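Local coordinates for protein 6-pyruvoyl tetrahydrobiopterin synthase (Plasmodium vivax, PDB 3LX3) that belongs to the 6-pyruvoyl tetrahydropterin synthase family and assembles as a hexamer that carries zinc and bound 2-amino-1,5-dihydropteridine-4,6-dione, at residues N104-I109 with S118-D123; D18-L23 with R59-G64. All blocks are in the same frame, centred on the assembly; numbering follows the deposited sequence. Where two conformers were deposited one is given.

Contact 1. Residues N104-I109 with S118-D123; sequences NDNFKI and SFPKRD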
ATOM      1  N   ASN A 104      -4.999 -45.071   3.063  1.00 21.21           N
ATOM      2  CA  ASN A 104      -4.842 -45.148   1.638  1.00 19.34           C
ATOM      3  C   ASN A 104      -3.884 -44.024   1.179  1.00 15.78           C
ATOM      4  O   ASN A 104      -2.762 -43.955   1.640  1.00 19.75           O
ATOM      5  CB  ASN A 104      -6.198 -45.165   0.938  1.00 23.07           C
ATOM      6  CG  ASN A 104      -7.015 -46.414   1.312  1.00 28.76           C
ATOM      7  OD1 ASN A 104      -6.449 -47.505   1.481  1.00 32.41           O
ATOM      8  ND2 ASN A 104      -8.319 -46.239   1.534  1.00 31.04           N
ATOM      9  N   ASP A 105      -4.320 -43.149   0.272  1.00 18.28           N
ATOM     10  CA  ASP A 105      -3.458 -42.034  -0.181  1.00 16.52           C
ATOM     11  C   ASP A 105      -3.847 -40.700   0.453  1.00 16.67           C
ATOM     12  O   ASP A 105      -3.559 -39.643  -0.088  1.00 17.08           O
ATOM     13  CB  ASP A 105      -3.488 -41.948  -1.704  1.00 19.62           C
ATOM     14  CG  ASP A 105      -3.028 -43.223  -2.343  1.00 23.32           C
ATOM     15  OD1 ASP A 105      -2.044 -43.789  -1.881  1.00 21.73           O
ATOM     16  OD2 ASP A 105      -3.692 -43.636  -3.320  1.00 28.73           O
ATOM     17  N   ASN A 106      -4.465 -40.789   1.618  1.00 16.59           N
ATOM     18  CA  ASN A 106      -4.886 -39.614   2.397  1.00 15.84           C
ATOM     19  C   ASN A 106      -4.238 -39.553   3.762  1.00 16.08           C
ATOM     20  O   ASN A 106      -3.764 -40.554   4.292  1.00 16.44           O
ATOM     21  CB  ASN A 106      -6.399 -39.642   2.626  1.00 15.26           C
ATOM     22  CG  ASN A 106      -7.189 -39.112   1.460  1.00 15.87           C
ATOM     23  OD1 ASN A 106      -6.835 -39.375   0.297  1.00 17.97           O
ATOM     24  ND2 ASN A 106      -8.263 -38.332   1.754  1.00 16.53           N
ATOM     25  N   PHE A 107      -4.235 -38.336   4.315  1.00 15.99           N
ATOM     26  CA  PHE A 107      -4.001 -38.129   5.749  1.00 16.06           C
ATOM     27  C   PHE A 107      -5.342 -37.873   6.391  1.00 16.99           C
ATOM     28  O   PHE A 107      -6.117 -37.000   5.926  1.00 17.23           O
ATOM     29  CB  PHE A 107      -3.095 -36.933   6.020  1.00 16.60           C
ATOM     30  CG  PHE A 107      -1.639 -37.128   5.633  1.00 16.36           C
ATOM     31  CD1 PHE A 107      -0.860 -38.122   6.220  1.00 20.35           C
ATOM     32  CD2 PHE A 107      -1.051 -36.302   4.688  1.00 19.23           C
ATOM     33  CE1 PHE A 107       0.468 -38.276   5.871  1.00 21.85           C
ATOM     34  CE2 PHE A 107       0.267 -36.466   4.329  1.00 17.89           C
ATOM     35  CZ  PHE A 107       1.012 -37.469   4.913  1.00 20.63           C
ATOM     36  N   LYS A 108      -5.608 -38.629   7.453  1.00 17.41           N
ATOM     37  CA  LYS A 108      -6.798 -38.433   8.279  1.00 17.36           C
ATOM     38  C   LYS A 108      -6.344 -37.828   9.610  1.00 18.68           C
ATOM     39  O   LYS A 108      -5.448 -38.339  10.270  1.00 21.49           O
ATOM     40  CB  LYS A 108      -7.559 -39.738   8.467  1.00 18.82           C
ATOM     41  CG  LYS A 108      -8.729 -39.659   9.454  1.00 22.26           C
ATOM     42  CD  LYS A 108      -9.381 -41.004   9.580  1.00 30.57           C
ATOM     43  CE  LYS A 108     -10.478 -40.959  10.600  1.00 34.81           C
ATOM     44  NZ  LYS A 108     -11.133 -42.302  10.736  1.00 39.70           N
ATOM     45  N   ILE A 109      -6.952 -36.724   9.996  1.00 16.18           N
ATOM     46  CA  ILE A 109      -6.575 -35.993  11.181  1.00 16.18           C
ATOM     47  C   ILE A 109      -7.744 -36.014  12.141  1.00 17.82           C
ATOM     48  O   ILE A 109      -8.836 -35.612  11.769  1.00 19.37           O
ATOM     49  CB  ILE A 109      -6.258 -34.521  10.870  1.00 17.59           C
ATOM     50  CG1 ILE A 109      -5.157 -34.428   9.810  1.00 21.78           C
ATOM     51  CG2 ILE A 109      -5.827 -33.768  12.166  1.00 20.89           C
ATOM     52  CD1 ILE A 109      -4.865 -32.993   9.381  1.00 29.05           C
ATOM     53  N   SER A 118     -10.044 -35.364   6.432  1.00 14.65           N
ATOM     54  CA  SER A 118      -9.248 -36.229   5.575  1.00 15.72           C
ATOM     55  C   SER A 118      -8.911 -35.489   4.289  1.00 15.50           C
ATOM     56  O   SER A 118      -9.773 -34.859   3.689  1.00 15.60           O
ATOM     57  CB  SER A 118     -10.020 -37.487   5.246  1.00 19.04           C
ATOM     58  OG  SER A 118      -9.192 -38.360   4.471  1.00 20.75           O
ATOM     59  N   PHE A 119      -7.628 -35.531   3.921  1.00 15.68           N
ATOM     60  CA  PHE A 119      -7.159 -34.859   2.722  1.00 15.46           C
ATOM     61  C   PHE A 119      -6.217 -35.771   1.959  1.00 15.12           C
ATOM     62  O   PHE A 119      -5.480 -36.517   2.563  1.00 14.86           O
ATOM     63  CB  PHE A 119      -6.289 -33.619   3.082  1.00 17.53           C
ATOM     64  CG  PHE A 119      -6.848 -32.675   4.132  1.00 18.96           C
ATOM     65  CD1 PHE A 119      -8.112 -32.172   4.024  1.00 24.47           C
ATOM     66  CD2 PHE A 119      -6.116 -32.302   5.226  1.00 28.25           C
ATOM     67  CE1 PHE A 119      -8.611 -31.277   4.999  1.00 26.88           C
ATOM     68  CE2 PHE A 119      -6.682 -31.398   6.179  1.00 23.22           C
ATOM     69  CZ  PHE A 119      -7.857 -30.883   5.987  1.00 20.75           C
ATOM     70  N   PRO A 120      -6.217 -35.702   0.605  1.00 15.81           N
ATOM     71  CA  PRO A 120      -5.181 -36.408  -0.087  1.00 15.04           C
ATOM     72  C   PRO A 120      -3.789 -36.005   0.419  1.00 14.16           C
ATOM     73  O   PRO A 120      -3.556 -34.832   0.683  1.00 15.68           O
ATOM     74  CB  PRO A 120      -5.341 -35.950  -1.526  1.00 17.09           C
ATOM     75  CG  PRO A 120      -6.790 -35.484  -1.625  1.00 17.38           C
ATOM     76  CD  PRO A 120      -7.032 -34.886  -0.290  1.00 16.48           C
ATOM     77  N   LYS A 121      -2.887 -36.959   0.557  1.00 14.94           N
ATOM     78  CA  LYS A 121      -1.523 -36.673   1.032  1.00 14.70           C
ATOM     79  C   LYS A 121      -0.854 -35.619   0.179  1.00 16.47           C
ATOM     80  O   LYS A 121      -0.159 -34.757   0.694  1.00 18.36           O
ATOM     81  CB  LYS A 121      -0.667 -37.945   1.045  1.00 16.91           C
ATOM     82  CG  LYS A 121      -1.055 -38.985   2.069  1.00 17.96           C
ATOM     83  CD  LYS A 121      -0.224 -40.259   1.888  1.00 19.94           C
ATOM     84  CE  LYS A 121      -0.633 -41.372   2.799  1.00 20.19           C
ATOM     85  NZ  LYS A 121       0.265 -42.596   2.476  1.00 20.86           N
ATOM     86  N   ARG A 122      -1.091 -35.679  -1.137  1.00 17.74           N
ATOM     87  CA  ARG A 122      -0.452 -34.749  -2.081  0.60 18.15           C
ATOM     88  C   ARG A 122      -0.957 -33.318  -1.936  1.00 17.60           C
ATOM     89  O   ARG A 122      -0.295 -32.386  -2.408  1.00 19.16           O
ATOM     90  CB  ARG A 122      -0.632 -35.217  -3.518  0.60 22.48           C
ATOM     91  CG  ARG A 122      -2.033 -35.252  -4.044  0.60 25.13           C
ATOM     92  CD  ARG A 122      -2.052 -35.641  -5.537  0.60 35.34           C
ATOM     93  NE  ARG A 122      -1.255 -34.676  -6.298  0.60 38.05           N
ATOM     94  CZ  ARG A 122      -1.712 -33.553  -6.853  0.60 40.79           C
ATOM     95  NH1 ARG A 122      -0.871 -32.751  -7.492  0.60 46.36           N
ATOM     96  NH2 ARG A 122      -2.997 -33.236  -6.809  0.60 39.93           N
ATOM     97  N   ASP A 123      -2.094 -33.131  -1.266  1.00 17.07           N
ATOM     98  CA  ASP A 123      -2.622 -31.783  -1.014  1.00 16.46           C
ATOM     99  C   ASP A 123      -1.981 -31.178   0.228  1.00 16.70           C
ATOM    100  O   ASP A 123      -2.221 -30.016   0.542  1.00 16.97           O
ATOM    101  CB  ASP A 123      -4.142 -31.807  -0.781  1.00 15.86           C
ATOM    102  CG  ASP A 123      -4.937 -31.969  -2.040  1.00 16.99           C
ATOM    103  OD1 ASP A 123      -4.604 -32.827  -2.922  1.00 19.39           O
ATOM    104  OD2 ASP A 123      -5.995 -31.280  -2.183  1.00 18.24           O
TER
HETATM  105  O   HOH W   1      -1.025 -44.897   3.436  1.00 24.47           O
HETATM  106  O   HOH W   2      -2.298 -38.235  -2.319  1.00 22.02           O
HETATM  107  O   HOH W   3       0.026 -42.931  -0.382  1.00 23.81           O

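Contact 2. Residues D18-L23 with R59-G64; sequences DQIAEL and RGNIQG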
ATOM      1  N   ASP A  18      35.226  -0.971   7.080  1.00 46.92           N
ATOM      2  CA  ASP A  18      34.078  -1.815   6.610  1.00 48.52           C
ATOM      3  C   ASP A  18      32.754  -1.153   6.923  1.00 43.16           C
ATOM      4  O   ASP A  18      32.551  -0.611   8.015  1.00 44.18           O
ATOM      5  CB  ASP A  18      34.099  -3.193   7.268  1.00 51.63           C
ATOM      6  CG  ASP A  18      34.880  -4.214   6.460  1.00 61.24           C
ATOM      7  OD1 ASP A  18      34.525  -4.448   5.277  1.00 66.01           O
ATOM      8  OD2 ASP A  18      35.834  -4.789   7.017  1.00 54.84           O
ATOM      9  N   GLN A  19      31.824  -1.279   5.982  1.00 38.78           N
ATOM     10  CA  GLN A  19      30.536  -0.622   6.084  0.60 34.22           C
ATOM     11  C   GLN A  19      29.424  -1.686   6.106  1.00 32.23           C
ATOM     12  O   GLN A  19      29.300  -2.470   5.164  1.00 29.50           O
ATOM     13  CB  GLN A  19      30.351   0.321   4.895  0.60 37.41           C
ATOM     14  CG  GLN A  19      31.379   1.468   4.838  0.60 42.90           C
ATOM     15  CD  GLN A  19      31.076   2.621   5.793  0.60 46.32           C
ATOM     16  OE1 GLN A  19      30.028   2.664   6.435  0.60 43.82           O
ATOM     17  NE2 GLN A  19      32.011   3.563   5.888  0.60 49.48           N
ATOM     18  N   ILE A  20      28.643  -1.701   7.192  1.00 27.94           N
ATOM     19  CA  ILE A  20      27.516  -2.615   7.354  1.00 28.01           C
ATOM     20  C   ILE A  20      26.324  -2.093   6.581  1.00 27.18           C
ATOM     21  O   ILE A  20      26.030  -0.878   6.574  1.00 28.94           O
ATOM     22  CB  ILE A  20      27.107  -2.787   8.845  1.00 30.87           C
ATOM     23  CG1 ILE A  20      28.239  -3.422   9.651  1.00 36.65           C
ATOM     24  CG2 ILE A  20      25.809  -3.646   8.974  1.00 32.01           C
ATOM     25  CD1 ILE A  20      28.152  -3.180  11.157  1.00 39.36           C
ATOM     26  N   ALA A  21      25.605  -2.995   5.917  1.00 23.52           N
ATOM     27  CA  ALA A  21      24.305  -2.656   5.375  1.00 20.59           C
ATOM     28  C   ALA A  21      23.333  -3.771   5.707  1.00 22.65           C
ATOM     29  O   ALA A  21      23.734  -4.930   5.825  1.00 23.16           O
ATOM     30  CB  ALA A  21      24.315  -2.387   3.828  1.00 21.94           C
ATOM     31  N   GLU A  22      22.069  -3.396   5.828  1.00 19.74           N
ATOM     32  CA  GLU A  22      20.956  -4.335   6.031  1.00 19.25           C
ATOM     33  C   GLU A  22      20.128  -4.371   4.773  1.00 22.07           C
ATOM     34  O   GLU A  22      19.664  -3.348   4.324  1.00 22.97           O
ATOM     35  CB  GLU A  22      20.117  -3.895   7.202  1.00 21.02           C
ATOM     36  CG  GLU A  22      18.928  -4.710   7.518  1.00 23.96           C
ATOM     37  CD  GLU A  22      18.211  -4.127   8.718  1.00 30.28           C
ATOM     38  OE1 GLU A  22      17.171  -3.446   8.543  1.00 36.14           O
ATOM     39  OE2 GLU A  22      18.703  -4.303   9.836  1.00 29.59           O
ATOM     40  N   LEU A  23      19.928  -5.562   4.215  1.00 18.13           N
ATOM     41  CA  LEU A  23      19.130  -5.722   3.021  1.00 17.11           C
ATOM     42  C   LEU A  23      17.760  -6.298   3.399  1.00 19.35           C
ATOM     43  O   LEU A  23      17.666  -7.165   4.300  1.00 20.11           O
ATOM     44  CB  LEU A  23      19.795  -6.662   2.042  1.00 17.63           C
ATOM     45  CG  LEU A  23      21.151  -6.232   1.535  1.00 18.36           C
ATOM     46  CD1 LEU A  23      21.619  -7.189   0.448  1.00 19.80           C
ATOM     47  CD2 LEU A  23      21.232  -4.782   1.075  1.00 22.59           C
ATOM     48  N   ARG A  59      21.995  -8.805   7.409  1.00 19.22           N
ATOM     49  CA  ARG A  59      23.042  -7.803   7.624  1.00 18.79           C
ATOM     50  C   ARG A  59      24.400  -8.393   7.280  1.00 19.09           C
ATOM     51  O   ARG A  59      24.679  -9.585   7.586  1.00 20.76           O
ATOM     52  CB  ARG A  59      23.073  -7.328   9.077  1.00 20.64           C
ATOM     53  CG  ARG A  59      21.778  -6.669   9.526  1.00 21.65           C
ATOM     54  CD  ARG A  59      21.719  -6.461  10.990  1.00 27.37           C
ATOM     55  NE  ARG A  59      20.400  -5.987  11.394  1.00 30.20           N
ATOM     56  CZ  ARG A  59      19.870  -6.191  12.591  1.00 31.25           C
ATOM     57  NH1 ARG A  59      20.547  -6.863  13.514  1.00 33.57           N
ATOM     58  NH2 ARG A  59      18.670  -5.715  12.861  1.00 39.67           N
ATOM     59  N   GLY A  60      25.254  -7.573   6.683  1.00 20.15           N
ATOM     60  CA  GLY A  60      26.654  -7.953   6.444  1.00 20.13           C
ATOM     61  C   GLY A  60      27.401  -6.711   6.042  1.00 23.10           C
ATOM     62  O   GLY A  60      26.842  -5.610   6.040  1.00 23.92           O
ATOM     63  N   ASN A  61      28.665  -6.860   5.698  1.00 23.74           N
ATOM     64  CA  ASN A  61      29.447  -5.755   5.162  1.00 23.69           C
ATOM     65  C   ASN A  61      29.259  -5.662   3.652  1.00 23.17           C
ATOM     66  O   ASN A  61      29.126  -6.693   2.971  1.00 22.24           O
ATOM     67  CB  ASN A  61      30.936  -5.955   5.467  1.00 26.41           C
ATOM     68  CG  ASN A  61      31.232  -6.007   6.940  1.00 28.77           C
ATOM     69  OD1 ASN A  61      30.617  -5.320   7.731  1.00 30.19           O
ATOM     70  ND2 ASN A  61      32.211  -6.822   7.309  1.00 35.84           N
ATOM     71  N   ILE A  62      29.289  -4.443   3.131  1.00 22.23           N
ATOM     72  CA  ILE A  62      29.272  -4.237   1.670  1.00 23.51           C
ATOM     73  C   ILE A  62      30.597  -4.781   1.134  1.00 21.18           C
ATOM     74  O   ILE A  62      31.693  -4.414   1.656  1.00 24.63           O
ATOM     75  CB  ILE A  62      29.119  -2.751   1.300  1.00 23.97           C
ATOM     76  CG1 ILE A  62      27.852  -2.181   1.922  1.00 23.09           C
ATOM     77  CG2 ILE A  62      29.089  -2.549  -0.217  1.00 23.40           C
ATOM     78  CD1 ILE A  62      27.776  -0.663   1.892  1.00 27.83           C
ATOM     79  N   GLN A  63      30.532  -5.691   0.167  1.00 22.57           N
ATOM     80  CA  GLN A  63      31.716  -6.325  -0.427  1.00 24.21           C
ATOM     81  C   GLN A  63      32.305  -5.473  -1.553  1.00 25.28           C
ATOM     82  O   GLN A  63      31.736  -4.439  -1.931  1.00 22.91           O
ATOM     83  CB  GLN A  63      31.345  -7.702  -0.954  1.00 22.97           C
ATOM     84  CG  GLN A  63      30.803  -8.610   0.130  1.00 24.43           C
ATOM     85  CD  GLN A  63      31.830  -8.855   1.232  1.00 27.68           C
ATOM     86  OE1 GLN A  63      32.864  -9.480   1.001  1.00 29.06           O
ATOM     87  NE2 GLN A  63      31.595  -8.277   2.391  1.00 25.89           N
ATOM     88  N   GLY A  64      33.452  -5.907  -2.065  1.00 26.22           N
ATOM     89  CA  GLY A  64      34.148  -5.157  -3.106  1.00 24.90           C
ATOM     90  C   GLY A  64      33.357  -4.987  -4.395  1.00 24.53           C
ATOM     91  O   GLY A  64      33.665  -4.106  -5.210  1.00 25.79           O
TER
HETATM   92  O   HOH W   4      34.119  -5.811   3.020  1.00 54.86           O

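Contact 1. Residues N104-I109 with S118-D123
Asp105 O accepts two bonds. The backbone N of Lys121 donates to this oxygen at 2.8 Å, almost perfectly straight at 179°. A water donates the second and in turn accepts from the backbone N of Arg122. The turn leading into strand 106-111 is thereby pinned where strand 118-120 passes into a 3-10 segment. Beyond this anchor the Lys121 side chain runs across Phe107. Its CG, anti to the carbonyl carbon (chi1 -69°), sits over the centre of the Phe107 ring, 3.7 Å from the centroid, in a CH-pi contact, and the extended chain crosses the phenylalanine at about a right angle. At its tip NZ bonds only weakly to Asn104 O (3.4 Å), but one water bridges the same two atoms and another joins NZ to Asp105 OD1. Behind this polar end the antiparallel pairing is regular: Phe107 N donates to Phe119 O at 2.8 Å, and Phe119 N answers to Phe107 O at 2.9 Å. Next to this pair Asn106 ND2 reaches Ser118 OG at 2.9 Å, with the hydroxyl oxygen close to the plane of the Asn106 amide, and also bonds Glu116 O of the second subunit. This hairpin, flanked by strand 98-103, turns Phe107 and Phe119 toward strands 89-92 and 124-127; Phe107 packs on Leu91 and Cys124, the Phe119 ring meets that of Phe89, and Leu47 of the second subunit packs on Phe119.

Contact 2. Residues D18-L23 with R59-G64
The side chains of Glu22 and Arg59 run alongside each other in one direction, their carboxylate and guanidinium planes 25° apart. Glu22 OE2 comes to the guanidinium edge and offers its anti lone pair to Arg59 NE at 2.9 Å; a weak bond from Arg59 NH2 to the same oxygen completes the salt bridge, while Tyr161 adds a cation-pi contact to the arginine. A second flat pair is stacked rather than joined at its edges: the carboxylate of Asp18 lies against the amide of Asn61, their planes 12° apart, with Asp18 CG 3.8 Å from Asn61 ND2. A water ties Asp18 OD1 (2.7 Å) to Ile62 O. Between these groups strands 20-40 and 48-61 of the main antiparallel sheet pair. Ala21 N donates to Gly60 O at 2.9 Å, the return bond from Gly60 N to Ala21 O is longer at 3.2 Å, and Ile62 N continues the pairing to Gln19 O at 2.8 Å. Ala21 CB meets Ile62 CG1 at 4.0 Å, where Val176 and Leu139 of the third subunit pack on Ala21 and Ile62 respectively. Leu23 touches 2-amino-1,5-dihydropteridine-4,6-dione. The salt bridge thus holds the face of Glu22 and Arg59, where Arg59 would probably stabilise the carboxylate; on the face of Ala21 apolar side chains pack against the third subunit, while backbone pairing at Glu22 and Leu23 carries the sheet into it.

In the fold
From the N terminus, the first modelled residues enter strand 20-40, after which the chain turns through strand 43-44 and returns as strand 48-61. Contact 2 closes this long hairpin, with 35 residues between its two segments, and the loop so enclosed carries three of the zinc-site residues, His36, His48 and His50. Helix 71-85 and strands 89-92 and 98-103 follow before contact 1 opens; it closes a short hairpin across eight intervening residues. The two therefore stand in series, neither nested nor crossed, with centres 46 Å apart on opposite sides of the chain's centre. Contact 2 ties the far end of the main antiparallel sheet, contact 1 a small separate sheet, and each borders a different neighbouring subunit.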